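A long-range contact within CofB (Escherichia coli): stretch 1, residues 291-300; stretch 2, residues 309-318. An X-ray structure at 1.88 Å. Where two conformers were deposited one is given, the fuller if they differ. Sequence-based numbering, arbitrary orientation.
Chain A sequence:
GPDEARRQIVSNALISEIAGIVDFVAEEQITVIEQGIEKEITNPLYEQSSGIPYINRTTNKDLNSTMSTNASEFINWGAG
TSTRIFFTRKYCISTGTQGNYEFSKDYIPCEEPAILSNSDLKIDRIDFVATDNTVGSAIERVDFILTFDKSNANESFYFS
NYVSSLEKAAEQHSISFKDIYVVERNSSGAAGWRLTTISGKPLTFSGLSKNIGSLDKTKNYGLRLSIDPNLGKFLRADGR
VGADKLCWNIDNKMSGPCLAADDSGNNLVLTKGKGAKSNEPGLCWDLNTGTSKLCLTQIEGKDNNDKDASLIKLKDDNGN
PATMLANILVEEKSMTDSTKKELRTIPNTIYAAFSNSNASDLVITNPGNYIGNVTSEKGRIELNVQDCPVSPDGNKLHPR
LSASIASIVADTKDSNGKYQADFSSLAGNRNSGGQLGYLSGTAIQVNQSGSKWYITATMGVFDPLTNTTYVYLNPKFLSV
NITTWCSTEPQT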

# COMPACT_ATOMS: atom_id res chain seq x y z
N THR A 291 14.39 -2.43 14.95
CA THR A 291 15.07 -1.62 13.94
C THR A 291 14.07 -0.77 13.18
O THR A 291 12.86 -0.95 13.33
CB THR A 291 15.90 -2.50 12.97
OG1 THR A 291 15.02 -3.35 12.21
CG2 THR A 291 16.87 -3.38 13.75
N SER A 292 14.57 0.16 12.37
CA SER A 292 13.73 1.12 11.67
C SER A 292 12.64 0.46 10.84
O SER A 292 12.85 -0.60 10.25
CB SER A 292 14.59 1.98 10.74
OG SER A 292 13.79 2.95 10.09
N LYS A 293 11.47 1.10 10.77
CA LYS A 293 10.51 0.72 9.75
C LYS A 293 11.09 1.18 8.40
O LYS A 293 11.97 2.04 8.35
CB LYS A 293 9.13 1.34 10.01
CG LYS A 293 9.05 2.83 9.75
CD LYS A 293 7.64 3.35 10.01
CE LYS A 293 7.62 4.86 10.02
NZ LYS A 293 8.17 5.36 11.32
N LEU A 294 10.64 0.55 7.32
CA LEU A 294 11.10 0.92 5.99
C LEU A 294 9.93 1.54 5.24
O LEU A 294 8.82 1.02 5.29
CB LEU A 294 11.62 -0.31 5.23
CG LEU A 294 12.76 -1.06 5.92
CD1 LEU A 294 13.19 -2.24 5.05
CD2 LEU A 294 13.93 -0.10 6.17
N CYS A 295 10.19 2.65 4.55
CA CYS A 295 9.12 3.37 3.85
C CYS A 295 9.43 3.56 2.39
O CYS A 295 10.57 3.88 2.03
CB CYS A 295 8.88 4.73 4.49
SG CYS A 295 8.36 4.64 6.23
N LEU A 296 8.41 3.38 1.55
CA LEU A 296 8.46 3.82 0.16
C LEU A 296 7.78 5.17 0.09
O LEU A 296 6.56 5.26 0.23
CB LEU A 296 7.74 2.84 -0.79
CG LEU A 296 8.48 1.69 -1.45
CD1 LEU A 296 7.53 0.92 -2.39
CD2 LEU A 296 9.71 2.23 -2.18
N THR A 297 8.57 6.21 -0.13
CA THR A 297 8.12 7.58 0.03
C THR A 297 8.25 8.37 -1.25
O THR A 297 9.24 8.24 -1.97
CB THR A 297 8.94 8.27 1.12
OG1 THR A 297 8.85 7.50 2.33
CG2 THR A 297 8.45 9.69 1.37
N GLN A 298 7.26 9.21 -1.54
CA GLN A 298 7.33 10.04 -2.73
C GLN A 298 8.00 11.36 -2.40
O GLN A 298 7.61 12.04 -1.44
CB GLN A 298 5.95 10.31 -3.32
CG GLN A 298 6.02 10.97 -4.70
CD GLN A 298 4.64 11.31 -5.23
OE1 GLN A 298 3.68 11.40 -4.47
NE2 GLN A 298 4.53 11.50 -6.55
N ILE A 299 9.02 11.72 -3.17
CA ILE A 299 9.76 12.96 -2.92
C ILE A 299 9.88 13.79 -4.20
O ILE A 299 9.70 13.29 -5.31
CB ILE A 299 11.17 12.67 -2.35
CG1 ILE A 299 11.99 11.84 -3.34
CG2 ILE A 299 11.08 11.99 -0.98
CD1 ILE A 299 13.42 11.59 -2.90
N GLU A 300 10.18 15.07 -4.04
CA GLU A 300 10.31 15.96 -5.18
C GLU A 300 11.62 15.69 -5.91
O GLU A 300 12.61 15.32 -5.29
CB GLU A 300 10.26 17.42 -4.73
CG GLU A 300 8.91 17.88 -4.26
CD GLU A 300 7.97 18.25 -5.40
OE1 GLU A 300 8.29 17.98 -6.58
OE2 GLU A 300 6.90 18.83 -5.10
N ALA A 309 9.27 17.31 -11.17
CA ALA A 309 8.89 15.91 -11.24
C ALA A 309 8.91 15.30 -9.84
O ALA A 309 9.04 16.01 -8.84
CB ALA A 309 9.84 15.14 -12.18
N SER A 310 8.77 13.99 -9.75
CA SER A 310 8.91 13.34 -8.45
C SER A 310 9.45 11.94 -8.66
O SER A 310 9.57 11.47 -9.79
CB SER A 310 7.57 13.29 -7.69
OG SER A 310 6.63 12.44 -8.35
N LEU A 311 9.79 11.29 -7.55
CA LEU A 311 10.25 9.92 -7.59
C LEU A 311 9.89 9.25 -6.28
O LEU A 311 9.41 9.91 -5.34
CB LEU A 311 11.76 9.85 -7.84
CG LEU A 311 12.65 10.36 -6.69
CD1 LEU A 311 14.02 9.69 -6.75
CD2 LEU A 311 12.80 11.88 -6.72
N ILE A 312 10.09 7.94 -6.23
CA ILE A 312 9.89 7.16 -5.02
C ILE A 312 11.25 6.85 -4.40
O ILE A 312 12.20 6.57 -5.13
CB ILE A 312 9.18 5.82 -5.31
CG1 ILE A 312 7.82 6.09 -5.93
CG2 ILE A 312 9.05 5.01 -4.02
CD1 ILE A 312 7.01 7.03 -5.12
N LYS A 313 11.32 6.90 -3.08
CA LYS A 313 12.56 6.59 -2.36
C LYS A 313 12.28 5.54 -1.28
O LYS A 313 11.39 5.72 -0.45
CB LYS A 313 13.15 7.86 -1.74
CG LYS A 313 14.45 7.63 -0.96
CD LYS A 313 15.01 8.95 -0.44
CE LYS A 313 16.29 8.72 0.36
NZ LYS A 313 16.81 10.00 0.91
N LEU A 314 13.03 4.44 -1.31
CA LEU A 314 12.92 3.43 -0.27
C LEU A 314 13.93 3.78 0.81
O LEU A 314 15.14 3.76 0.57
CB LEU A 314 13.19 2.03 -0.84
CG LEU A 314 13.11 0.86 0.14
CD1 LEU A 314 11.71 0.71 0.73
CD2 LEU A 314 13.53 -0.44 -0.54
N LYS A 315 13.45 4.10 2.01
CA LYS A 315 14.32 4.64 3.05
C LYS A 315 14.00 4.16 4.45
O LYS A 315 12.87 3.72 4.74
CB LYS A 315 14.26 6.17 3.02
CG LYS A 315 12.88 6.73 3.36
CD LYS A 315 12.88 8.26 3.31
CE LYS A 315 11.62 8.83 3.96
NZ LYS A 315 11.46 8.36 5.39
N ASP A 316 14.99 4.27 5.34
CA ASP A 316 14.74 4.05 6.77
C ASP A 316 14.38 5.38 7.45
O ASP A 316 14.29 6.42 6.79
CB ASP A 316 15.95 3.40 7.45
CG ASP A 316 17.21 4.26 7.41
OD1 ASP A 316 17.13 5.49 7.25
OD2 ASP A 316 18.31 3.68 7.55
N ASP A 317 14.16 5.35 8.76
CA ASP A 317 13.70 6.55 9.45
C ASP A 317 14.80 7.62 9.57
O ASP A 317 14.51 8.77 9.88
CB ASP A 317 13.16 6.21 10.85
CG ASP A 317 11.72 5.70 10.83
OD1 ASP A 317 11.07 5.67 9.76
OD2 ASP A 317 11.21 5.35 11.92
N ASN A 318 16.06 7.26 9.30
CA ASN A 318 17.12 8.26 9.23
C ASN A 318 17.24 8.89 7.84
O ASN A 318 18.08 9.76 7.62
CB ASN A 318 18.46 7.65 9.63
CG ASN A 318 18.53 7.33 11.11
OD1 ASN A 318 17.94 8.03 11.94
ND2 ASN A 318 19.24 6.27 11.45
O HOH W 1 8.60 8.33 4.73

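Two neighboring strands of CofB, 294-300 and the one that runs through 309-315, lie side by side as an antiparallel pair, their N-to-C directions 153° apart and their axes approaching to 4.4 Å. Together the two stretches bury 941 Å² against each other. Three hydrogen-bonded pairs carry the ladder. Cys295 N reaches Lys315 O at 2.9 Å, and Lys315 N returns to Cys295 O at 2.9 Å; Thr297 N to Lys313 O (2.9 Å) and Lys313 N to Thr297 O (2.7 Å) form the next ring, and Ile299 N to Leu311 O (2.9 Å) with Leu311 N to Ile299 O (3.0 Å) the last. Between these rings, at the non-hydrogen-bonded pairs, the backbones draw closer: CA of Leu296 is 4.5 Å from CA of Leu314, whereas CA of Ile299 and CA of Leu311 are 5.6 Å apart. The carbonyls also receive CA-H...O contacts, as from Leu314 CA to Cys295 O (3.3 Å) and Gln298 CA to Leu311 O (3.3 Å).

Side chains alternate between the two faces of the sheet. On the face of Leu296, Gln298, Ile312 and Leu314, the end of the Leu296 side chain comes nearer the other strand, and its CD2 methyl sits between two neighbors, 3.4 Å from Ile312 CG2 and 3.7 Å from Leu314 CB. A single methyl thus touches two side chains, two residues apart on the same face of the partner strand. Ile312, with chi1 and chi2 both m, sends its other arm to Gln298, where CD1 lies 3.9 Å from CB and packs on the aliphatic root of that side chain. Gln298 itself is extended (chi1 and chi2 both t), so its amide reaches past Ile312 to Ser310, where NE2 donates to OG at 2.9 Å; this polar link closes a largely apolar row.

The face of Cys295, Thr297, Ile299, Leu311, Lys313 and Lys315 is more mixed. Ile299 packs CG1 against Leu311 CD2 at 3.5 Å and lays CD1 beside Lys313 CB at 3.9 Å, so its CG1-CD1 arm spans two residues of the other strand. The tail of Lys313 is fully extended and leads away, leaving its base to make this contact. The tail of Lys315 instead comes nearer the first strand: CE comes 3.5 Å from Thr297 OG1, and a water fills the remaining gap, 2.6 Å from Thr297 OG1 and accepting from Lys315 NZ at 2.9 Å.

Beyond Cys295 and Lys315, polar groups fasten the pair. Ser292 CB points toward the second stretch, and its OG accepts from Asp317 N at 2.8 Å while donating to Lys293 O at 2.7 Å, so one hydroxyl ties both stretches together. Lys293 starts sideways, runs extended through chi2 and chi3, and turns at chi4 (m), which brings its NZ to 3.1 Å from Asp317 OD2 in a salt bridge, with a weak hydrogen bond from NZ to OD1 of the same aspartate at 3.3 Å. Opposite charges thus meet just past the Cys295-Lys315 ring.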